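Local atomic coordinates of CYCLIN domain-containing protein (Chaetomium thermophilum, PDB entry 6Z3U), a protein that probably serves as the regulatory cyclin subunit of a cyclin-dependent serine/threonine kinase, within the CDK-activating kinase (CAK) complex. Residues A[41-46]-A[360-365]; A[222-227]-A[332-337]; A[244-249]-A[324-329]. One frame throughout, in Å; residues are numbered along the deposited sequence.

How the contacts relate
Contacts 2 and 3 lie on the same side of the chain's centre, their own centres about 12 Å apart, whereas contact 1 sits on the opposite side, its centre about 33 and 41 Å from theirs. Helix 313-330 and the loop that follows it supply the second segment of contacts 3 and 2 in turn, and the two meet where Ser224 OG is 3.5 Å from Leu329 O, a weak hydrogen bond. All three are partly buried. Contact 1, the most peripheral, crosses without hydrogen bonds, through one isoleucine and a long ion pair; contact 2 centres on a buried phenylalanine, and contact 3 on one arginine gripping the end of a helix.

Contact 1: A[41-46]-A[360-365]; sequences ARITER and CRDPDR
Arg46 leaves helix 25-48 with CG anti to its backbone N (chi1 165°) and then bends at chi2 (67°), which swings the guanidinium up to the carboxylate of Asp364. Asp364, its CG anti to its own carbonyl carbon, reaches back tip to tip. Asp364 OD2 sits over the centre of the guanidinium face, 3.6 Å from Arg46 NE, and the two flat groups stand 84° apart. No N-H points at the oxygen, so this long salt bridge works by charge alone. An alanine in place of Asp364 removes the carboxylate, and would probably leave the Arg46 guanidinium less well held against the loop. Farther back along the side chain, Arg46 CG lies 4.3 Å from Pro363 CG, a loose apolar touch.

One helical turn back, Ile43 is buried and points its CD1 branch at the loop backbone, 3.6 Å from Cys360 O and 4.0 Å from Asp362 N. Ile43 CG1 also comes within 4.3 Å of Asp362 CB.

The loop 360-365 contains an Asx turn, which is likely to restrict it: Asp362 OD1, through its anti lone pair, accepts from Asp364 N at 3.0 Å, and Arg365 N adds a weak bond to the same oxygen. This is consistent with the turn orienting Asp364 toward the helix. The contact joins helix 25-48 to the loop between helices 343-358 and 368-380, consistent with cyclin H-type proteins, in which terminal helices flank the two cyclin folds.

Arg42 NH2 lies 4.6 Å from Asp362 OD2, beyond salt-bridge range, and equally 4.6 Å from Arg365 NH2. The likely repulsion between these arginines would be eased by the kinase chain, whose Glu82 forms a salt bridge with Arg365. Pro78 of that kinase chain also packs on Arg42.

Contact 2: A[222-227]-A[332-337]; sequences RFSPLI and ELPERR
Among polar interactions, a single hydrogen bond crosses between the segments: Ser224 OG donates to Glu332 O at 2.6 Å. The hydroxyl approaches from above the carbonyl plane, 44° out of it, rather than along a lone pair. The same carbonyl, Glu332 O, takes a CA-H...O contact from Ser224 CA at 3.3 Å, so serine side chain and backbone both meet it. Within 332-337, Arg336 NE binds Glu332 OE2 at 2.5 Å in a salt bridge internal to the loop; this oxygen also accepts from Trp340 NE1.

The aromatic interactions gather around Phe223, at the N-cap position of helix 224-227. With CG anti to the backbone N (chi1 -172°), its ring is directed into the loop. Over one face lies Arg337 CG, 3.8 Å from the Phe223 ring centroid and 28° off the normal, a CH-pi contact. Across the opposite face, Ile227 CG1 stands over the centre of the ring. At the edge, in plane, Glu332 O is 3.6 Å from Phe223 CD2.

Van der Waals packing, including that of the guanidinium, makes up the rest. The Ile227 and Glu332 side chains cross obliquely, with Ile227 CG2 3.7 Å from Glu332 CG. Arg337 bends at chi3 and brings its guanidinium back so that Phe223 CB lies over one face, with Arg222 CB at the edge, 3.9 Å from NH1 of Arg337. The charged end itself is paired with Glu219 of helix 207-221, while Arg222 is held by Asp108.

The contact joins helix 224-227, within the C-terminal cyclin domain, to the loop after helix 313-330. This chemistry divides the work: Ile227 CG1 and an Arg337 methylene sandwich Phe223, acids elsewhere meet both arginine charges, and the serine bond is likely to hold Glu332 O at the helix start.

Contact 3: A[244-249]-A[324-329]; sequences LSLADR and ACRDML
Arg326 grips the backbone near the end of helix 236-247. Its NH2 donates to Ser245 O at 3.1 Å with an N-H...O angle of 158°, and the oxygen lies at the guanidinium edge, within its plane. NE of Arg326 adds two weak bonds, one to Ser245 O at 3.4 Å and another to Ser245 OG at 3.1 Å. The serine hydroxyl, anti to its own backbone N, is thereby turned to the same donor as its carbonyl. The Arg326 chain runs extended from CG to NE, which places the planar group at this carbonyl. A cation here, by the C-terminal end of a helix, is likely to be favoured by the helix dipole.

Both faces of the Arg326 guanidinium are covered. Arg249 CZ stands over the centre of one face, 3.6 Å from Arg326 CZ, with the two guanidinium planes 32° apart. The arginines cross at about a right angle and exchange no hydrogen bond; Glu323 pairs with Arg249 NH2 and would probably offset their repulsion. Leu246 CD2 occupies the opposite face, and it also lies 3.6 Å from Arg326 CG, so the leucine follows the arginine from methylene to tip.

Farther out the contact becomes purely apolar. The Leu246 and Leu329 side chains cross obliquely, with Leu246 CD1 3.9 Å from Leu329 CB, and the same Leu246 touches Ile220 of helix 207-221. Next to Arg326, Cys325 faces Ile239 and Ala242 on helix 236-247. The packing of helix 313-330 against helix 236-247, within the C-terminal cyclin domain, is typical of the all-helical cyclin fold.

Contact 1: A[41-46]-A[360-365]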
loop_
_atom_site.group_PDB
_atom_site.type_symbol
_atom_site.label_atom_id
_atom_site.label_comp_id
_atom_site.label_asym_id
_atom_site.label_seq_id
_atom_site.Cartn_x
_atom_site.Cartn_y
_atom_site.Cartn_z
ATOM N N ALA A 41 28.886 -20.394 7.040
ATOM C CA ALA A 41 30.217 -20.100 6.521
ATOM C C ALA A 41 30.694 -18.724 6.958
ATOM O O ALA A 41 31.875 -18.546 7.278
ATOM C CB ALA A 41 30.214 -20.196 4.995
ATOM N N ARG A 42 29.792 -17.739 6.978
ATOM C CA ARG A 42 30.187 -16.379 7.326
ATOM C C ARG A 42 30.581 -16.271 8.793
ATOM O O ARG A 42 31.577 -15.618 9.126
ATOM C CB ARG A 42 29.053 -15.404 6.998
ATOM C CG ARG A 42 28.884 -15.140 5.510
ATOM C CD ARG A 42 27.947 -13.968 5.232
ATOM N NE ARG A 42 26.534 -14.324 5.348
ATOM C CZ ARG A 42 25.779 -14.105 6.422
ATOM N NH1 ARG A 42 24.504 -14.466 6.410
ATOM N NH2 ARG A 42 26.288 -13.529 7.505
ATOM N N ILE A 43 29.814 -16.901 9.686
ATOM C CA ILE A 43 30.139 -16.850 11.108
ATOM C C ILE A 43 31.405 -17.648 11.393
ATOM O O ILE A 43 32.219 -17.264 12.242
ATOM C CB ILE A 43 28.950 -17.353 11.949
ATOM C CG1 ILE A 43 27.719 -16.472 11.711
ATOM C CG2 ILE A 43 29.317 -17.365 13.427
ATOM C CD1 ILE A 43 26.437 -17.026 12.299
ATOM N N THR A 44 31.593 -18.768 10.691
ATOM C CA THR A 44 32.782 -19.587 10.897
ATOM C C THR A 44 34.048 -18.816 10.539
ATOM O O THR A 44 35.032 -18.834 11.286
ATOM C CB THR A 44 32.679 -20.870 10.068
ATOM O OG1 THR A 44 31.618 -21.689 10.574
ATOM C CG2 THR A 44 33.981 -21.652 10.111
ATOM N N GLU A 45 34.040 -18.134 9.392
ATOM C CA GLU A 45 35.203 -17.352 8.986
ATOM C C GLU A 45 35.555 -16.292 10.024
ATOM O O GLU A 45 36.733 -16.096 10.348
ATOM C CB GLU A 45 34.931 -16.701 7.628
ATOM C CG GLU A 45 36.083 -15.875 7.076
ATOM C CD GLU A 45 35.802 -15.332 5.684
ATOM O OE1 GLU A 45 34.671 -15.519 5.187
ATOM O OE2 GLU A 45 36.712 -14.717 5.088
ATOM N N ARG A 46 34.545 -15.605 10.562
ATOM C CA ARG A 46 34.797 -14.548 11.539
ATOM C C ARG A 46 35.418 -15.103 12.815
ATOM O O ARG A 46 36.321 -14.486 13.392
ATOM C CB ARG A 46 33.494 -13.808 11.849
ATOM C CG ARG A 46 33.529 -12.927 13.099
ATOM C CD ARG A 46 34.471 -11.751 12.909
ATOM N NE ARG A 46 34.674 -10.997 14.142
ATOM C CZ ARG A 46 35.081 -9.729 14.193
ATOM N NH1 ARG A 46 35.237 -9.130 15.365
ATOM N NH2 ARG A 46 35.329 -9.057 13.076
ATOM N N CYS A 360 26.523 -19.893 18.955
ATOM C CA CYS A 360 26.982 -19.853 17.572
ATOM C C CYS A 360 26.465 -18.631 16.823
ATOM O O CYS A 360 26.600 -18.565 15.595
ATOM C CB CYS A 360 26.562 -21.125 16.830
ATOM S SG CYS A 360 24.792 -21.227 16.493
ATOM N N ARG A 361 25.879 -17.667 17.527
ATOM C CA ARG A 361 25.313 -16.491 16.886
ATOM C C ARG A 361 26.411 -15.547 16.399
ATOM O O ARG A 361 27.563 -15.600 16.841
ATOM C CB ARG A 361 24.393 -15.749 17.855
ATOM C CG ARG A 361 25.090 -15.274 19.123
ATOM C CD ARG A 361 24.110 -14.616 20.074
ATOM N NE ARG A 361 24.745 -14.151 21.305
ATOM C CZ ARG A 361 25.484 -13.051 21.397
ATOM N NH1 ARG A 361 25.707 -12.300 20.325
ATOM N NH2 ARG A 361 26.012 -12.703 22.562
ATOM N N ASP A 362 26.037 -14.677 15.472
ATOM C CA ASP A 362 26.957 -13.667 14.958
ATOM C C ASP A 362 27.304 -12.684 16.069
ATOM O O ASP A 362 26.393 -12.097 16.668
ATOM C CB ASP A 362 26.323 -12.939 13.777
ATOM C CG ASP A 362 27.319 -12.103 12.998
ATOM O OD1 ASP A 362 28.154 -11.422 13.628
ATOM O OD2 ASP A 362 27.261 -12.125 11.750
ATOM N N PRO A 363 28.586 -12.471 16.383
ATOM C CA PRO A 363 28.914 -11.590 17.515
ATOM C C PRO A 363 28.722 -10.109 17.229
ATOM O O PRO A 363 28.465 -9.344 18.168
ATOM C CB PRO A 363 30.386 -11.918 17.799
ATOM C CG PRO A 363 30.919 -12.395 16.498
ATOM C CD PRO A 363 29.787 -13.104 15.808
ATOM N N ASP A 364 28.848 -9.672 15.975
ATOM C CA ASP A 364 28.790 -8.249 15.659
ATOM C C ASP A 364 27.378 -7.766 15.353
ATOM O O ASP A 364 27.029 -6.627 15.684
ATOM C CB ASP A 364 29.699 -7.941 14.471
ATOM C CG ASP A 364 31.085 -8.505 14.646
ATOM O OD1 ASP A 364 31.729 -8.188 15.667
ATOM O OD2 ASP A 364 31.531 -9.268 13.766
ATOM N N ARG A 365 26.560 -8.597 14.712
ATOM C CA ARG A 365 25.239 -8.177 14.272
ATOM C C ARG A 365 24.135 -8.448 15.288
ATOM O O ARG A 365 23.032 -7.915 15.127
ATOM C CB ARG A 365 24.862 -8.866 12.955
ATOM C CG ARG A 365 25.684 -8.462 11.743
ATOM C CD ARG A 365 25.168 -9.191 10.505
ATOM N NE ARG A 365 25.316 -8.410 9.278
ATOM C CZ ARG A 365 26.357 -8.459 8.453
ATOM N NH1 ARG A 365 26.363 -7.697 7.367
ATOM N NH2 ARG A 365 27.385 -9.259 8.703
#

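Contact 2: A[222-227]-A[332-337]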
loop_
_atom_site.group_PDB
_atom_site.type_symbol
_atom_site.label_atom_id
_atom_site.label_comp_id
_atom_site.label_asym_id
_atom_site.label_seq_id
_atom_site.Cartn_x
_atom_site.Cartn_y
_atom_site.Cartn_z
ATOM N N ARG A 222 -6.874 -16.359 10.693
ATOM C CA ARG A 222 -6.132 -15.573 11.669
ATOM C C ARG A 222 -4.910 -16.293 12.222
ATOM O O ARG A 222 -4.102 -15.652 12.903
ATOM C CB ARG A 222 -7.057 -15.190 12.829
ATOM C CG ARG A 222 -7.960 -14.001 12.537
ATOM C CD ARG A 222 -9.236 -14.049 13.364
ATOM N NE ARG A 222 -9.976 -12.792 13.292
ATOM C CZ ARG A 222 -10.727 -12.301 14.274
ATOM N NH1 ARG A 222 -11.354 -11.146 14.108
ATOM N NH2 ARG A 222 -10.855 -12.962 15.418
ATOM N N PHE A 223 -4.750 -17.592 11.964
ATOM C CA PHE A 223 -3.640 -18.325 12.561
ATOM C C PHE A 223 -2.997 -19.296 11.576
ATOM O O PHE A 223 -1.778 -19.273 11.382
ATOM C CB PHE A 223 -4.122 -19.090 13.797
ATOM C CG PHE A 223 -3.015 -19.716 14.593
ATOM C CD1 PHE A 223 -2.365 -18.982 15.572
ATOM C CD2 PHE A 223 -2.617 -21.022 14.367
ATOM C CE1 PHE A 223 -1.343 -19.538 16.312
ATOM C CE2 PHE A 223 -1.593 -21.585 15.107
ATOM C CZ PHE A 223 -0.957 -20.841 16.082
ATOM N N SER A 224 -3.808 -20.154 10.957
ATOM C CA SER A 224 -3.262 -21.260 10.171
ATOM C C SER A 224 -2.334 -20.809 9.051
ATOM O O SER A 224 -1.213 -21.340 8.959
ATOM C CB SER A 224 -4.413 -22.108 9.618
ATOM O OG SER A 224 -4.839 -23.070 10.564
ATOM N N PRO A 225 -2.707 -19.867 8.179
ATOM C CA PRO A 225 -1.821 -19.519 7.059
ATOM C C PRO A 225 -0.698 -18.567 7.432
ATOM O O PRO A 225 0.204 -18.347 6.610
ATOM C CB PRO A 225 -2.783 -18.876 6.055
ATOM C CG PRO A 225 -3.794 -18.195 6.923
ATOM C CD PRO A 225 -3.943 -19.059 8.166
ATOM N N LEU A 226 -0.718 -18.004 8.640
ATOM C CA LEU A 226 0.352 -17.135 9.108
ATOM C C LEU A 226 1.481 -17.916 9.764
ATOM O O LEU A 226 2.631 -17.462 9.752
ATOM C CB LEU A 226 -0.203 -16.114 10.103
ATOM C CG LEU A 226 -1.392 -15.291 9.605
ATOM C CD1 LEU A 226 -1.880 -14.354 10.699
ATOM C CD2 LEU A 226 -1.038 -14.514 8.349
ATOM N N ILE A 227 1.173 -19.082 10.335
ATOM C CA ILE A 227 2.188 -19.915 10.969
ATOM C C ILE A 227 2.801 -20.914 9.995
ATOM O O ILE A 227 3.897 -21.429 10.257
ATOM C CB ILE A 227 1.590 -20.658 12.176
ATOM C CG1 ILE A 227 1.018 -19.661 13.190
ATOM C CG2 ILE A 227 2.635 -21.527 12.851
ATOM C CD1 ILE A 227 2.027 -18.649 13.716
ATOM N N GLU A 332 -1.766 -26.892 11.210
ATOM C CA GLU A 332 -1.574 -25.860 12.224
ATOM C C GLU A 332 -2.878 -25.077 12.400
ATOM O O GLU A 332 -2.971 -23.881 12.141
ATOM C CB GLU A 332 -0.411 -24.944 11.848
ATOM C CG GLU A 332 0.466 -24.533 13.022
ATOM C CD GLU A 332 1.171 -25.711 13.679
ATOM O OE1 GLU A 332 1.780 -26.526 12.954
ATOM O OE2 GLU A 332 1.122 -25.819 14.924
ATOM N N LEU A 333 -3.911 -25.771 12.871
ATOM C CA LEU A 333 -5.218 -25.169 13.055
ATOM C C LEU A 333 -5.201 -24.249 14.273
ATOM O O LEU A 333 -4.265 -24.273 15.073
ATOM C CB LEU A 333 -6.278 -26.260 13.196
ATOM C CG LEU A 333 -6.524 -27.098 11.937
ATOM C CD1 LEU A 333 -7.471 -28.255 12.229
ATOM C CD2 LEU A 333 -7.065 -26.235 10.809
ATOM N N PRO A 334 -6.229 -23.412 14.431
ATOM C CA PRO A 334 -6.247 -22.479 15.572
ATOM C C PRO A 334 -6.092 -23.144 16.928
ATOM O O PRO A 334 -5.628 -22.491 17.873
ATOM C CB PRO A 334 -7.617 -21.798 15.440
ATOM C CG PRO A 334 -7.948 -21.887 13.991
ATOM C CD PRO A 334 -7.351 -23.179 13.503
ATOM N N GLU A 335 -6.471 -24.417 17.065
ATOM C CA GLU A 335 -6.324 -25.085 18.353
ATOM C C GLU A 335 -4.863 -25.170 18.775
ATOM O O GLU A 335 -4.567 -25.257 19.972
ATOM C CB GLU A 335 -6.930 -26.491 18.298
ATOM C CG GLU A 335 -8.448 -26.526 18.221
ATOM C CD GLU A 335 -8.982 -25.961 16.923
ATOM O OE1 GLU A 335 -8.418 -26.288 15.857
ATOM O OE2 GLU A 335 -9.959 -25.183 16.966
ATOM N N ARG A 336 -3.941 -25.139 17.813
ATOM C CA ARG A 336 -2.516 -25.212 18.105
ATOM C C ARG A 336 -1.979 -23.953 18.771
ATOM O O ARG A 336 -0.789 -23.919 19.106
ATOM C CB ARG A 336 -1.740 -25.492 16.817
ATOM C CG ARG A 336 -2.054 -26.849 16.198
ATOM C CD ARG A 336 -1.135 -27.939 16.737
ATOM N NE ARG A 336 0.218 -27.820 16.201
ATOM C CZ ARG A 336 1.225 -28.634 16.504
ATOM N NH1 ARG A 336 2.418 -28.435 15.960
ATOM N NH2 ARG A 336 1.043 -29.641 17.350
ATOM N N ARG A 337 -2.812 -22.926 18.969
ATOM C CA ARG A 337 -2.360 -21.730 19.674
ATOM C C ARG A 337 -1.780 -22.082 21.037
ATOM O O ARG A 337 -0.795 -21.480 21.480
ATOM C CB ARG A 337 -3.518 -20.747 19.842
ATOM C CG ARG A 337 -3.822 -19.907 18.619
ATOM C CD ARG A 337 -4.927 -18.903 18.917
ATOM N NE ARG A 337 -5.821 -18.702 17.777
ATOM C CZ ARG A 337 -5.697 -17.732 16.871
ATOM N NH1 ARG A 337 -6.573 -17.647 15.880
ATOM N NH2 ARG A 337 -4.709 -16.849 16.951
#

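Contact 3: A[244-249]-A[324-329]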
loop_
_atom_site.group_PDB
_atom_site.type_symbol
_atom_site.label_atom_id
_atom_site.label_comp_id
_atom_site.label_asym_id
_atom_site.label_seq_id
_atom_site.Cartn_x
_atom_site.Cartn_y
_atom_site.Cartn_z
ATOM N N LEU A 244 -12.253 -21.650 4.256
ATOM C CA LEU A 244 -13.691 -21.897 4.206
ATOM C C LEU A 244 -13.983 -23.371 3.956
ATOM O O LEU A 244 -14.934 -23.925 4.519
ATOM C CB LEU A 244 -14.335 -21.025 3.126
ATOM C CG LEU A 244 -15.821 -21.262 2.845
ATOM C CD1 LEU A 244 -16.665 -21.039 4.093
ATOM C CD2 LEU A 244 -16.295 -20.358 1.716
ATOM N N SER A 245 -13.176 -24.022 3.113
ATOM C CA SER A 245 -13.363 -25.447 2.865
ATOM C C SER A 245 -13.194 -26.258 4.141
ATOM O O SER A 245 -13.871 -27.275 4.327
ATOM C CB SER A 245 -12.378 -25.927 1.799
ATOM O OG SER A 245 -12.678 -27.252 1.392
ATOM N N LEU A 246 -12.290 -25.829 5.026
ATOM C CA LEU A 246 -12.128 -26.506 6.306
ATOM C C LEU A 246 -13.308 -26.235 7.230
ATOM O O LEU A 246 -13.703 -27.114 8.005
ATOM C CB LEU A 246 -10.824 -26.061 6.965
ATOM C CG LEU A 246 -9.541 -26.528 6.276
ATOM C CD1 LEU A 246 -8.374 -25.635 6.652
ATOM C CD2 LEU A 246 -9.242 -27.973 6.636
ATOM N N ALA A 247 -13.889 -25.036 7.155
ATOM C CA ALA A 247 -15.027 -24.702 8.003
ATOM C C ALA A 247 -16.311 -25.350 7.499
ATOM O O ALA A 247 -17.124 -25.828 8.298
ATOM C CB ALA A 247 -15.192 -23.185 8.081
ATOM N N ASP A 248 -16.507 -25.379 6.179
ATOM C CA ASP A 248 -17.718 -25.963 5.598
ATOM C C ASP A 248 -17.386 -26.322 4.145
ATOM O O ASP A 248 -17.514 -25.487 3.249
ATOM C CB ASP A 248 -18.895 -25.010 5.688
ATOM C CG ASP A 248 -20.219 -25.675 5.357
ATOM O OD1 ASP A 248 -20.251 -26.535 4.453
ATOM O OD2 ASP A 248 -21.231 -25.335 6.008
ATOM N N ARG A 249 -16.960 -27.571 3.936
ATOM C CA ARG A 249 -16.549 -28.000 2.603
ATOM C C ARG A 249 -17.671 -27.837 1.586
ATOM O O ARG A 249 -17.406 -27.569 0.408
ATOM C CB ARG A 249 -16.082 -29.458 2.640
ATOM C CG ARG A 249 -15.405 -29.924 1.356
ATOM C CD ARG A 249 -15.211 -31.435 1.332
ATOM N NE ARG A 249 -14.105 -31.880 2.177
ATOM C CZ ARG A 249 -12.825 -31.868 1.810
ATOM N NH1 ARG A 249 -11.893 -32.300 2.648
ATOM N NH2 ARG A 249 -12.475 -31.427 0.610
ATOM N N ALA A 324 -4.646 -28.967 -1.928
ATOM C CA ALA A 324 -3.265 -28.924 -1.461
ATOM C C ALA A 324 -3.098 -27.882 -0.362
ATOM O O ALA A 324 -2.417 -28.126 0.640
ATOM C CB ALA A 324 -2.325 -28.633 -2.630
ATOM N N CYS A 325 -3.719 -26.712 -0.534
ATOM C CA CYS A 325 -3.686 -25.696 0.514
ATOM C C CYS A 325 -4.486 -26.138 1.732
ATOM O O CYS A 325 -4.099 -25.860 2.873
ATOM C CB CYS A 325 -4.226 -24.374 -0.027
ATOM S SG CYS A 325 -4.215 -23.021 1.169
ATOM N N ARG A 326 -5.610 -26.823 1.508
ATOM C CA ARG A 326 -6.422 -27.301 2.621
ATOM C C ARG A 326 -5.618 -28.225 3.527
ATOM O O ARG A 326 -5.770 -28.192 4.755
ATOM C CB ARG A 326 -7.660 -28.019 2.086
ATOM C CG ARG A 326 -8.797 -28.137 3.082
ATOM C CD ARG A 326 -9.945 -28.954 2.504
ATOM N NE ARG A 326 -11.105 -29.004 3.391
ATOM C CZ ARG A 326 -11.280 -29.902 4.359
ATOM N NH1 ARG A 326 -10.366 -30.839 4.584
ATOM N NH2 ARG A 326 -12.374 -29.862 5.107
ATOM N N ASP A 327 -4.752 -29.054 2.940
ATOM C CA ASP A 327 -3.949 -29.978 3.735
ATOM C C ASP A 327 -2.824 -29.252 4.464
ATOM O O ASP A 327 -2.497 -29.592 5.608
ATOM C CB ASP A 327 -3.388 -31.081 2.837
ATOM C CG ASP A 327 -4.473 -31.982 2.271
ATOM O OD1 ASP A 327 -5.472 -32.233 2.978
ATOM O OD2 ASP A 327 -4.331 -32.434 1.115
ATOM N N MET A 328 -2.217 -28.253 3.821
ATOM C CA MET A 328 -1.161 -27.489 4.479
ATOM C C MET A 328 -1.695 -26.754 5.703
ATOM O O MET A 328 -1.035 -26.711 6.747
ATOM C CB MET A 328 -0.532 -26.504 3.493
ATOM C CG MET A 328 0.598 -25.680 4.091
ATOM S SD MET A 328 1.581 -24.801 2.858
ATOM C CE MET A 328 3.218 -25.420 3.241
ATOM N N LEU A 329 -2.889 -26.167 5.591
ATOM C CA LEU A 329 -3.458 -25.419 6.707
ATOM C C LEU A 329 -3.843 -26.335 7.862
ATOM O O LEU A 329 -3.696 -25.964 9.032
ATOM C CB LEU A 329 -4.678 -24.627 6.235
ATOM C CG LEU A 329 -4.438 -23.179 5.810
ATOM C CD1 LEU A 329 -3.343 -23.085 4.759
ATOM C CD2 LEU A 329 -5.732 -22.561 5.300
#